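Local atomic coordinates of aminotransferase (Streptomyces pactum, PDB entry 4ZM4), a protein that belongs to the class-III aminotransferase family, whose members are pyridoxal-phosphate-dependent proteins of fold type I, and is assembled here from two chains. Residues B[128-133]-B[274-279]; B[217-222]-B[253-258]; B[257-262]-B[366-371]. The protein carries 1 engineered substitution. All coordinates share one frame; numbering follows the deposited sequence.

Interaction 1 (B[128-133]-B[274-279]). Engineered in segment 274-279: Arg279 (natural residue Lys). With P3B ((3E,4R,5R)-4,5-dihydroxy-3-{[(Z)-{3-hydroxy-2-methyl-5-[(phosphonooxy)methyl]pyridin-4(1H)-ylidene}methyl]imino}cyclohex-1-ene-1-carboxylic acid), chain H.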
loop_
_atom_site.group_PDB
_atom_site.type_symbol
_atom_site.label_atom_id
_atom_site.label_comp_id
_atom_site.label_asym_id
_atom_site.label_seq_id
_atom_site.Cartn_x
_atom_site.Cartn_y
_atom_site.Cartn_z
ATOM N N ALA B 128 -8.362 -5.048 3.996
ATOM C CA ALA B 128 -9.629 -4.351 3.633
ATOM C C ALA B 128 -10.346 -5.155 2.546
ATOM O O ALA B 128 -11.542 -5.366 2.634
ATOM C CB ALA B 128 -9.407 -2.906 3.192
ATOM N N SER B 129 -9.594 -5.637 1.547
ATOM C CA SER B 129 -10.237 -6.390 0.442
ATOM C C SER B 129 -10.669 -7.763 0.856
ATOM O O SER B 129 -11.743 -8.207 0.429
ATOM C CB SER B 129 -9.342 -6.427 -0.778
ATOM O OG SER B 129 -9.377 -5.173 -1.479
ATOM N N ALA B 130 -9.933 -8.389 1.774
ATOM C CA ALA B 130 -10.322 -9.657 2.325
ATOM C C ALA B 130 -11.645 -9.580 3.105
ATOM O O ALA B 130 -12.517 -10.493 3.008
ATOM C CB ALA B 130 -9.239 -10.194 3.235
ATOM N N LEU B 131 -11.793 -8.520 3.922
ATOM C CA LEU B 131 -13.053 -8.315 4.654
ATOM C C LEU B 131 -14.216 -8.066 3.699
ATOM O O LEU B 131 -15.322 -8.565 3.907
ATOM C CB LEU B 131 -12.929 -7.212 5.710
ATOM C CG LEU B 131 -11.981 -7.613 6.845
ATOM C CD1 LEU B 131 -11.832 -6.465 7.858
ATOM C CD2 LEU B 131 -12.407 -8.892 7.557
ATOM N N ARG B 132 -13.966 -7.279 2.653
ATOM C CA ARG B 132 -14.988 -7.024 1.663
ATOM C C ARG B 132 -15.381 -8.340 1.011
ATOM O O ARG B 132 -16.563 -8.582 0.759
ATOM C CB ARG B 132 -14.518 -6.019 0.628
ATOM C CG ARG B 132 -14.621 -4.568 1.062
ATOM C CD ARG B 132 -14.234 -3.660 -0.079
ATOM N NE ARG B 132 -14.147 -2.271 0.348
ATOM C CZ ARG B 132 -13.503 -1.305 -0.320
ATOM N NH1 ARG B 132 -12.900 -1.545 -1.473
ATOM N NH2 ARG B 132 -13.471 -0.071 0.186
ATOM N N LEU B 133 -14.404 -9.191 0.717
ATOM C CA LEU B 133 -14.690 -10.494 0.085
ATOM C C LEU B 133 -15.598 -11.323 0.970
ATOM O O LEU B 133 -16.566 -11.895 0.483
ATOM C CB LEU B 133 -13.393 -11.254 -0.197
ATOM C CG LEU B 133 -13.508 -12.646 -0.830
ATOM C CD1 LEU B 133 -14.249 -12.561 -2.174
ATOM C CD2 LEU B 133 -12.131 -13.269 -1.014
ATOM N N LEU B 274 -9.858 -17.594 4.728
ATOM C CA LEU B 274 -8.989 -16.643 4.045
ATOM C C LEU B 274 -7.720 -16.396 4.895
ATOM O O LEU B 274 -7.761 -16.571 6.121
ATOM C CB LEU B 274 -9.711 -15.338 3.824
ATOM C CG LEU B 274 -10.908 -15.363 2.871
ATOM C CD1 LEU B 274 -11.662 -14.024 2.915
ATOM C CD2 LEU B 274 -10.447 -15.636 1.436
ATOM N N THR B 275 -6.607 -16.105 4.235
ATOM C CA THR B 275 -5.340 -15.864 4.914
ATOM C C THR B 275 -4.773 -14.592 4.358
ATOM O O THR B 275 -4.816 -14.400 3.152
ATOM C CB THR B 275 -4.327 -17.004 4.682
ATOM O OG1 THR B 275 -4.806 -18.226 5.296
ATOM C CG2 THR B 275 -2.963 -16.676 5.274
ATOM N N VAL B 276 -4.334 -13.685 5.214
ATOM C CA VAL B 276 -3.635 -12.489 4.746
ATOM C C VAL B 276 -2.138 -12.653 5.007
ATOM O O VAL B 276 -1.722 -13.071 6.112
ATOM C CB VAL B 276 -4.117 -11.210 5.477
ATOM C CG1 VAL B 276 -3.514 -9.963 4.835
ATOM C CG2 VAL B 276 -5.637 -11.120 5.480
ATOM N N LEU B 277 -1.325 -12.290 4.012
ATOM C CA LEU B 277 0.144 -12.424 4.080
ATOM C C LEU B 277 0.846 -11.151 3.682
ATOM O O LEU B 277 0.306 -10.367 2.875
ATOM C CB LEU B 277 0.592 -13.536 3.149
ATOM C CG LEU B 277 -0.022 -14.922 3.358
ATOM C CD1 LEU B 277 0.282 -15.800 2.140
ATOM C CD2 LEU B 277 0.474 -15.569 4.619
ATOM N N SER B 278 2.044 -10.940 4.227
ATOM C CA SER B 278 2.926 -9.821 3.854
ATOM C C SER B 278 4.317 -10.067 4.480
ATOM O O SER B 278 4.673 -11.196 4.758
ATOM C CB SER B 278 2.340 -8.489 4.307
ATOM O OG SER B 278 3.072 -7.382 3.834
ATOM N N ARG B 279 5.110 -9.033 4.679
ATOM C CA ARG B 279 6.311 -9.080 5.547
ATOM C C ARG B 279 7.382 -10.041 5.076
ATOM O O ARG B 279 8.160 -9.680 4.212
ATOM C CB ARG B 279 5.948 -9.366 7.000
ATOM C CG ARG B 279 4.966 -8.394 7.574
ATOM C CD ARG B 279 5.562 -7.063 7.957
ATOM N NE ARG B 279 4.466 -6.108 7.978
ATOM C CZ ARG B 279 3.869 -5.599 9.054
ATOM N NH1 ARG B 279 4.240 -5.892 10.305
ATOM N NH2 ARG B 279 2.869 -4.752 8.846
HETATM O OAH P3B H . -0.471 -1.777 6.533
HETATM P PBA P3B H . 0.781 -2.695 6.856
HETATM O OAI P3B H . 1.591 -1.865 7.805
HETATM O OAC P3B H . 1.607 -3.058 5.633
HETATM O OAQ P3B H . 0.055 -3.984 7.637
HETATM C CAM P3B H . -1.051 -3.815 8.581
HETATM C CAV P3B H . -1.005 -4.886 9.439
HETATM C CAL P3B H . -1.923 -5.906 9.228
HETATM N NAP P3B H . -1.867 -7.022 10.052
HETATM C CAU P3B H . -0.921 -7.130 11.045
HETATM C CAA P3B H . -0.891 -8.219 11.876
HETATM C CAW P3B H . -0.070 -6.140 11.268
HETATM O OAE P3B H . 0.832 -6.308 12.261
HETATM C CAX P3B H . -0.034 -4.994 10.473
HETATM C CAJ P3B H . 0.902 -3.936 10.749
HETATM N NAO P3B H . 1.679 -3.935 11.884
HETATM C CAT P3B H . 2.487 -2.879 12.220
HETATM C CAK P3B H . 2.506 -1.609 11.580
HETATM C CAS P3B H . 3.281 -0.533 11.997
HETATM C CAR P3B H . 3.311 0.687 11.295
HETATM O OAD P3B H . 4.080 1.612 11.603
HETATM O OAB P3B H . 2.539 0.941 10.403
HETATM C CAN P3B H . 4.249 -0.686 12.911
HETATM C CAY P3B H . 4.432 -2.053 13.590
HETATM O OAF P3B H . 4.691 -1.685 14.959
HETATM C CAZ P3B H . 3.238 -3.080 13.430
HETATM O OAG P3B H . 3.549 -4.500 13.676
#
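Leu274 meets helix 123-138 through both of its methyls. CD2 lies 3.8 Å from CD2 of Leu133, and CD1 sits 3.6 Å from the backbone O of Ala130, a van der Waals touch on a carbonyl. Leu133 holds its CG anti to the backbone N (chi1 179°), which carries its CD2 out to this meeting, and the two leucines approach each other at a slant. Further along the strand, CG2 of Val276 stands 4.3 Å from CB of Ala130, a looser contact.

The helix segment runs nearly antiparallel to strand 274-277, at 171° and with the axes 9.5 Å apart; it lies along a strand of the sheet, as helices do in alpha/beta domains. Phe290 on the neighbouring strand 288-292 also packs on Ala130 and Leu133, and Arg132 makes a salt bridge with Glu155 of the second subunit.

Farther along the same segment is Arg279, an engineered residue where the natural sequence has Lys. Its guanidinium turns an edge to the P3B phosphate, with the phosphorus in its plane, and NH1 is hydrogen-bonded to Tyr67 O. How closely NH2 approaches the ligand is doubtful in this model.

Helix and strand thus meet mainly through buried apolar side chains, with one methyl against a backbone carbonyl. Dispersion and the burial of these groups hold the two segments together, without a directional bond between them.

Interaction 2 (B[217-222]-B[253-258]). With P3B ((3E,4R,5R)-4,5-dihydroxy-3-{[(Z)-{3-hydroxy-2-methyl-5-[(phosphonooxy)methyl]pyridin-4(1H)-ylidene}methyl]imino}cyclohex-1-ene-1-carboxylic acid), chain H.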
loop_
_atom_site.group_PDB
_atom_site.type_symbol
_atom_site.label_atom_id
_atom_site.label_comp_id
_atom_site.label_asym_id
_atom_site.label_seq_id
_atom_site.Cartn_x
_atom_site.Cartn_y
_atom_site.Cartn_z
ATOM N N VAL B 217 -8.517 -12.426 12.914
ATOM C CA VAL B 217 -7.723 -12.727 14.078
ATOM C C VAL B 217 -6.227 -12.883 13.758
ATOM O O VAL B 217 -5.862 -13.405 12.700
ATOM C CB VAL B 217 -8.258 -13.999 14.736
ATOM C CG1 VAL B 217 -8.051 -15.179 13.823
ATOM C CG2 VAL B 217 -7.600 -14.228 16.097
ATOM N N GLU B 218 -5.373 -12.380 14.645
ATOM C CA GLU B 218 -3.948 -12.708 14.646
ATOM C C GLU B 218 -3.811 -14.039 15.339
ATOM O O GLU B 218 -3.979 -14.133 16.554
ATOM C CB GLU B 218 -3.108 -11.669 15.402
ATOM C CG GLU B 218 -2.955 -10.326 14.704
ATOM C CD GLU B 218 -2.019 -9.403 15.454
ATOM O OE1 GLU B 218 -0.885 -9.842 15.814
ATOM O OE2 GLU B 218 -2.397 -8.233 15.701
ATOM N N PRO B 219 -3.486 -15.108 14.579
ATOM C CA PRO B 219 -3.531 -16.432 15.229
ATOM C C PRO B 219 -2.577 -16.504 16.422
ATOM O O PRO B 219 -2.880 -17.168 17.402
ATOM C CB PRO B 219 -3.129 -17.406 14.112
ATOM C CG PRO B 219 -3.215 -16.636 12.855
ATOM C CD PRO B 219 -3.057 -15.199 13.173
ATOM N N VAL B 220 -1.430 -15.872 16.315
ATOM C CA VAL B 220 -0.633 -15.511 17.488
ATOM C C VAL B 220 -0.710 -13.995 17.578
ATOM O O VAL B 220 -0.432 -13.301 16.605
ATOM C CB VAL B 220 0.845 -15.862 17.333
ATOM C CG1 VAL B 220 1.642 -15.333 18.519
ATOM C CG2 VAL B 220 1.033 -17.347 17.219
ATOM N N LEU B 221 -1.135 -13.468 18.716
ATOM C CA LEU B 221 -1.223 -12.021 18.892
ATOM C C LEU B 221 0.200 -11.489 19.012
ATOM O O LEU B 221 0.849 -11.715 20.035
ATOM C CB LEU B 221 -2.036 -11.655 20.137
ATOM C CG LEU B 221 -2.014 -10.162 20.545
ATOM C CD1 LEU B 221 -2.398 -9.272 19.382
ATOM C CD2 LEU B 221 -2.922 -9.883 21.730
ATOM N N ALA B 222 0.682 -10.777 17.990
ATOM C CA ALA B 222 2.069 -10.238 18.005
ATOM C C ALA B 222 2.178 -8.721 18.263
ATOM O O ALA B 222 3.169 -8.285 18.841
ATOM C CB ALA B 222 2.775 -10.598 16.732
ATOM N N VAL B 253 0.012 -11.656 8.571
ATOM C CA VAL B 253 0.947 -10.646 8.070
ATOM C C VAL B 253 2.266 -10.782 8.801
ATOM O O VAL B 253 3.316 -10.752 8.177
ATOM C CB VAL B 253 0.373 -9.204 8.233
ATOM C CG1 VAL B 253 1.479 -8.150 8.290
ATOM C CG2 VAL B 253 -0.569 -8.880 7.083
ATOM N N ILE B 254 2.207 -11.024 10.103
ATOM C CA ILE B 254 3.400 -11.252 10.892
ATOM C C ILE B 254 3.749 -12.748 10.999
ATOM O O ILE B 254 4.907 -13.123 10.759
ATOM C CB ILE B 254 3.267 -10.618 12.291
ATOM C CG1 ILE B 254 3.478 -9.105 12.172
ATOM C CG2 ILE B 254 4.291 -11.190 13.256
ATOM C CD1 ILE B 254 3.166 -8.366 13.459
ATOM N N THR B 255 2.781 -13.599 11.338
ATOM C CA THR B 255 3.074 -15.022 11.588
ATOM C C THR B 255 3.399 -15.873 10.332
ATOM O O THR B 255 4.116 -16.886 10.430
ATOM C CB THR B 255 1.928 -15.711 12.355
ATOM O OG1 THR B 255 0.706 -15.536 11.632
ATOM C CG2 THR B 255 1.784 -15.139 13.710
ATOM N N GLY B 256 2.923 -15.457 9.168
ATOM C CA GLY B 256 3.184 -16.218 7.931
ATOM C C GLY B 256 4.651 -16.298 7.554
ATOM O O GLY B 256 5.366 -15.309 7.589
ATOM N N PHE B 257 5.103 -17.499 7.250
ATOM C CA PHE B 257 6.520 -17.787 6.979
ATOM C C PHE B 257 7.442 -17.374 8.094
ATOM O O PHE B 257 8.654 -17.229 7.878
ATOM C CB PHE B 257 6.998 -17.142 5.686
ATOM C CG PHE B 257 6.000 -17.212 4.572
ATOM C CD1 PHE B 257 5.803 -18.384 3.863
ATOM C CD2 PHE B 257 5.237 -16.103 4.250
ATOM C CE1 PHE B 257 4.865 -18.436 2.859
ATOM C CE2 PHE B 257 4.313 -16.154 3.226
ATOM C CZ PHE B 257 4.129 -17.316 2.532
ATOM N N ARG B 258 6.926 -17.267 9.310
ATOM C CA ARG B 258 7.739 -16.837 10.465
ATOM C C ARG B 258 7.718 -17.885 11.592
ATOM O O ARG B 258 8.775 -18.345 12.030
ATOM C CB ARG B 258 7.207 -15.476 10.938
ATOM C CG ARG B 258 7.537 -15.052 12.351
ATOM C CD ARG B 258 8.982 -14.680 12.540
ATOM N NE ARG B 258 9.384 -13.473 11.806
ATOM C CZ ARG B 258 10.604 -12.939 11.877
ATOM N NH1 ARG B 258 11.527 -13.460 12.693
ATOM N NH2 ARG B 258 10.915 -11.866 11.158
HETATM O OAH P3B H . -0.471 -1.777 6.533
HETATM P PBA P3B H . 0.781 -2.695 6.856
HETATM O OAI P3B H . 1.591 -1.865 7.805
HETATM O OAC P3B H . 1.607 -3.058 5.633
HETATM O OAQ P3B H . 0.055 -3.984 7.637
HETATM C CAM P3B H . -1.051 -3.815 8.581
HETATM C CAV P3B H . -1.005 -4.886 9.439
HETATM C CAL P3B H . -1.923 -5.906 9.228
HETATM N NAP P3B H . -1.867 -7.022 10.052
HETATM C CAU P3B H . -0.921 -7.130 11.045
HETATM C CAA P3B H . -0.891 -8.219 11.876
HETATM C CAW P3B H . -0.070 -6.140 11.268
HETATM O OAE P3B H . 0.832 -6.308 12.261
HETATM C CAX P3B H . -0.034 -4.994 10.473
HETATM C CAJ P3B H . 0.902 -3.936 10.749
HETATM N NAO P3B H . 1.679 -3.935 11.884
HETATM C CAT P3B H . 2.487 -2.879 12.220
HETATM C CAK P3B H . 2.506 -1.609 11.580
HETATM C CAS P3B H . 3.281 -0.533 11.997
HETATM C CAR P3B H . 3.311 0.687 11.295
HETATM O OAD P3B H . 4.080 1.612 11.603
HETATM O OAB P3B H . 2.539 0.941 10.403
HETATM C CAN P3B H . 4.249 -0.686 12.911
HETATM C CAY P3B H . 4.432 -2.053 13.590
HETATM O OAF P3B H . 4.691 -1.685 14.959
HETATM C CAZ P3B H . 3.238 -3.080 13.430
HETATM O OAG P3B H . 3.549 -4.500 13.676
#
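The pyridine ring of P3B has Val253 over one face, with CB 3.6 Å from NAP. Around the ring's substituents, CD1 of Ile254 lies 3.3 Å from the hydroxyl OAE, and the carboxylate of Glu218 comes up to the methyl CAA, its CD 3.9 Å away.

These residues sit on the two loops that leave neighbouring parallel strands, 212-217 and 247-251, at their C-terminal ends, the place where the central sheet of a fold type I protein holds its cofactor. Asp251, at the end of strand 247-251, and Asn223, just after 217-222, hydrogen-bond to P3B.

Between the loops the packing is mostly apolar. CG2 of Thr255 rests 3.8 Å from CB of Val220. The ring of Pro219 slants across the same threonine, its CD 4.1 Å from OG1, an oxygen that is hydrogen-bonded to Glu252 OE1. With CG2 anti to its backbone N, Ile254 reaches across to CB of Ala222 at 3.8 Å, and its other branch is left to extend toward the ligand.

Glu218 is held through both oxygens. Tyr150 N and Asn223 ND2 bond to OE2, and OE1 takes the backbone N-H of Ala222 from the syn side, at 2.8 Å and 166°, with the donor 33° out of the carboxylate plane.

Interaction 3 (B[257-262]-B[366-371])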
loop_
_atom_site.group_PDB
_atom_site.type_symbol
_atom_site.label_atom_id
_atom_site.label_comp_id
_atom_site.label_asym_id
_atom_site.label_seq_id
_atom_site.Cartn_x
_atom_site.Cartn_y
_atom_site.Cartn_z
ATOM N N PHE B 257 5.103 -17.499 7.250
ATOM C CA PHE B 257 6.520 -17.787 6.979
ATOM C C PHE B 257 7.442 -17.374 8.094
ATOM O O PHE B 257 8.654 -17.229 7.878
ATOM C CB PHE B 257 6.998 -17.142 5.686
ATOM C CG PHE B 257 6.000 -17.212 4.572
ATOM C CD1 PHE B 257 5.803 -18.384 3.863
ATOM C CD2 PHE B 257 5.237 -16.103 4.250
ATOM C CE1 PHE B 257 4.865 -18.436 2.859
ATOM C CE2 PHE B 257 4.313 -16.154 3.226
ATOM C CZ PHE B 257 4.129 -17.316 2.532
ATOM N N ARG B 258 6.926 -17.267 9.310
ATOM C CA ARG B 258 7.739 -16.837 10.465
ATOM C C ARG B 258 7.718 -17.885 11.592
ATOM O O ARG B 258 8.775 -18.345 12.030
ATOM C CB ARG B 258 7.207 -15.476 10.938
ATOM C CG ARG B 258 7.537 -15.052 12.351
ATOM C CD ARG B 258 8.982 -14.680 12.540
ATOM N NE ARG B 258 9.384 -13.473 11.806
ATOM C CZ ARG B 258 10.604 -12.939 11.877
ATOM N NH1 ARG B 258 11.527 -13.460 12.693
ATOM N NH2 ARG B 258 10.915 -11.866 11.158
ATOM N N VAL B 259 6.520 -18.220 12.072
ATOM C CA VAL B 259 6.367 -19.180 13.188
ATOM C C VAL B 259 6.490 -20.620 12.697
ATOM O O VAL B 259 6.715 -21.518 13.490
ATOM C CB VAL B 259 5.040 -19.014 13.964
ATOM C CG1 VAL B 259 4.960 -17.626 14.556
ATOM C CG2 VAL B 259 3.845 -19.252 13.054
ATOM N N ALA B 260 6.418 -20.789 11.386
ATOM C CA ALA B 260 6.612 -22.063 10.684
ATOM C C ALA B 260 6.597 -21.722 9.206
ATOM O O ALA B 260 6.263 -20.597 8.816
ATOM C CB ALA B 260 5.487 -23.021 11.001
ATOM N N ARG B 261 6.967 -22.666 8.364
ATOM C CA ARG B 261 6.993 -22.408 6.917
ATOM C C ARG B 261 5.590 -22.038 6.399
ATOM O O ARG B 261 5.421 -21.086 5.638
ATOM C CB ARG B 261 7.554 -23.634 6.187
ATOM C CG ARG B 261 8.059 -23.327 4.786
ATOM C CD ARG B 261 8.548 -24.572 4.073
ATOM N NE ARG B 261 7.440 -25.389 3.574
ATOM C CZ ARG B 261 7.517 -26.256 2.568
ATOM N NH1 ARG B 261 6.433 -26.917 2.212
ATOM N NH2 ARG B 261 8.637 -26.461 1.930
ATOM N N GLY B 262 4.585 -22.781 6.849
ATOM C CA GLY B 262 3.183 -22.529 6.525
ATOM C C GLY B 262 2.437 -21.724 7.581
ATOM O O GLY B 262 1.211 -21.810 7.697
ATOM N N GLY B 366 8.929 -19.080 18.200
ATOM C CA GLY B 366 9.998 -19.095 17.262
ATOM C C GLY B 366 10.854 -17.867 17.466
ATOM O O GLY B 366 11.346 -17.622 18.557
ATOM N N THR B 367 10.998 -17.074 16.405
ATOM C CA THR B 367 11.794 -15.861 16.443
ATOM C C THR B 367 10.952 -14.615 16.741
ATOM O O THR B 367 11.443 -13.485 16.661
ATOM C CB THR B 367 12.540 -15.692 15.100
ATOM O OG1 THR B 367 11.656 -15.944 13.995
ATOM C CG2 THR B 367 13.689 -16.657 15.035
ATOM N N LEU B 368 9.676 -14.822 17.034
ATOM C CA LEU B 368 8.758 -13.750 17.444
ATOM C C LEU B 368 8.815 -13.788 18.963
ATOM O O LEU B 368 8.717 -14.866 19.566
ATOM C CB LEU B 368 7.372 -14.091 16.983
ATOM C CG LEU B 368 6.482 -13.155 16.216
ATOM C CD1 LEU B 368 7.197 -12.439 15.099
ATOM C CD2 LEU B 368 5.353 -13.984 15.662
ATOM N N MET B 369 9.070 -12.647 19.584
ATOM C CA MET B 369 9.456 -12.617 20.990
ATOM C C MET B 369 9.066 -11.278 21.663
ATOM O O MET B 369 9.412 -10.210 21.140
ATOM C CB MET B 369 10.970 -12.821 21.054
ATOM C CG MET B 369 11.536 -13.054 22.420
ATOM S SD MET B 369 13.266 -13.556 22.246
ATOM C CE MET B 369 13.665 -13.529 24.001
ATOM N N SER B 370 8.399 -11.350 22.821
ATOM C CA SER B 370 8.128 -10.148 23.675
ATOM C C SER B 370 8.945 -10.238 24.972
ATOM O O SER B 370 9.068 -11.311 25.569
ATOM C CB SER B 370 6.649 -9.748 23.959
ATOM O OG SER B 370 5.917 -10.700 24.690
ATOM N N VAL B 371 9.495 -9.096 25.363
ATOM C CA VAL B 371 10.300 -8.942 26.570
ATOM C C VAL B 371 9.843 -7.686 27.297
ATOM O O VAL B 371 10.032 -6.583 26.804
ATOM C CB VAL B 371 11.817 -8.800 26.259
ATOM C CG1 VAL B 371 12.610 -8.540 27.537
ATOM C CG2 VAL B 371 12.348 -10.041 25.571
#
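Arg258 has the most surface buried here, and it works on its two partners with different parts of its chain. The end donates through NH1 to OG1 of Thr367, 2.8 Å away with an N-H...O angle of 154°. The hydroxyl stands at the edge of the guanidinium, only 11° from its plane, and the two side chains cross at about a right angle. The aliphatic part does the rest: CG lies 3.8 Å from CD1 of Leu368. Bends at both chi2 and chi3 fold the arginine back, so that one residue can lay its methylenes on the leucine and still bring NH1 to the threonine.

Leu368 is second in buried surface. Its two methyls divide the work: CD1 leans on Arg258, and CD2 meets CG1 of Val259 at 3.8 Å. Its chi1 of -130° lies away from the staggered positions, which may mean some strain, or only an uncertain fit at this resolution. Thr367 comes third. Besides its bond, OG1 is 3.3 Å from CD of Arg258, so the oxygen is tucked into the bend of the arginine chain.

The contact joins two parts of the fold. Segment 257-262 belongs to the loop between strand 247-251 of the central sheet and helix 263-267, and Val259 also packs on Ala264 of that helix. Segment 366-371 leads into strand 368-373, the middle strand of a separate three-stranded antiparallel sheet.

More partners grip the guanidinium from beyond the two segments: Leu423 O also accepts from NH1, and Gly68 O takes a bond from NH2. A buried arginine is thus met by two backbone carbonyls and a hydroxyl, all uncharged, whose dipoles would be expected to stabilise its positive charge.

How the interactions relate
Interactions 1 and 2 both reach P3B and abut each other: NH1 of the engineered Arg279 is 3.8 Å from CG1 of Ile254, and CG1 of Val276 is 3.9 Å from CG2 of Val253, although their centres stand about 13 Å apart. Interaction 3 shares Phe257 and Arg258 with interaction 2, and their centres are only about 8 Å apart. CD1 of Leu368 lies 3.7 Å from CG2 of Ile254, making Leu368 a second layer behind the pocket, its side chain about 9 Å from P3B. Interactions 1 and 3 are the most distant pair, with centres about 20 Å apart, meeting where Leu277 packs on Phe257.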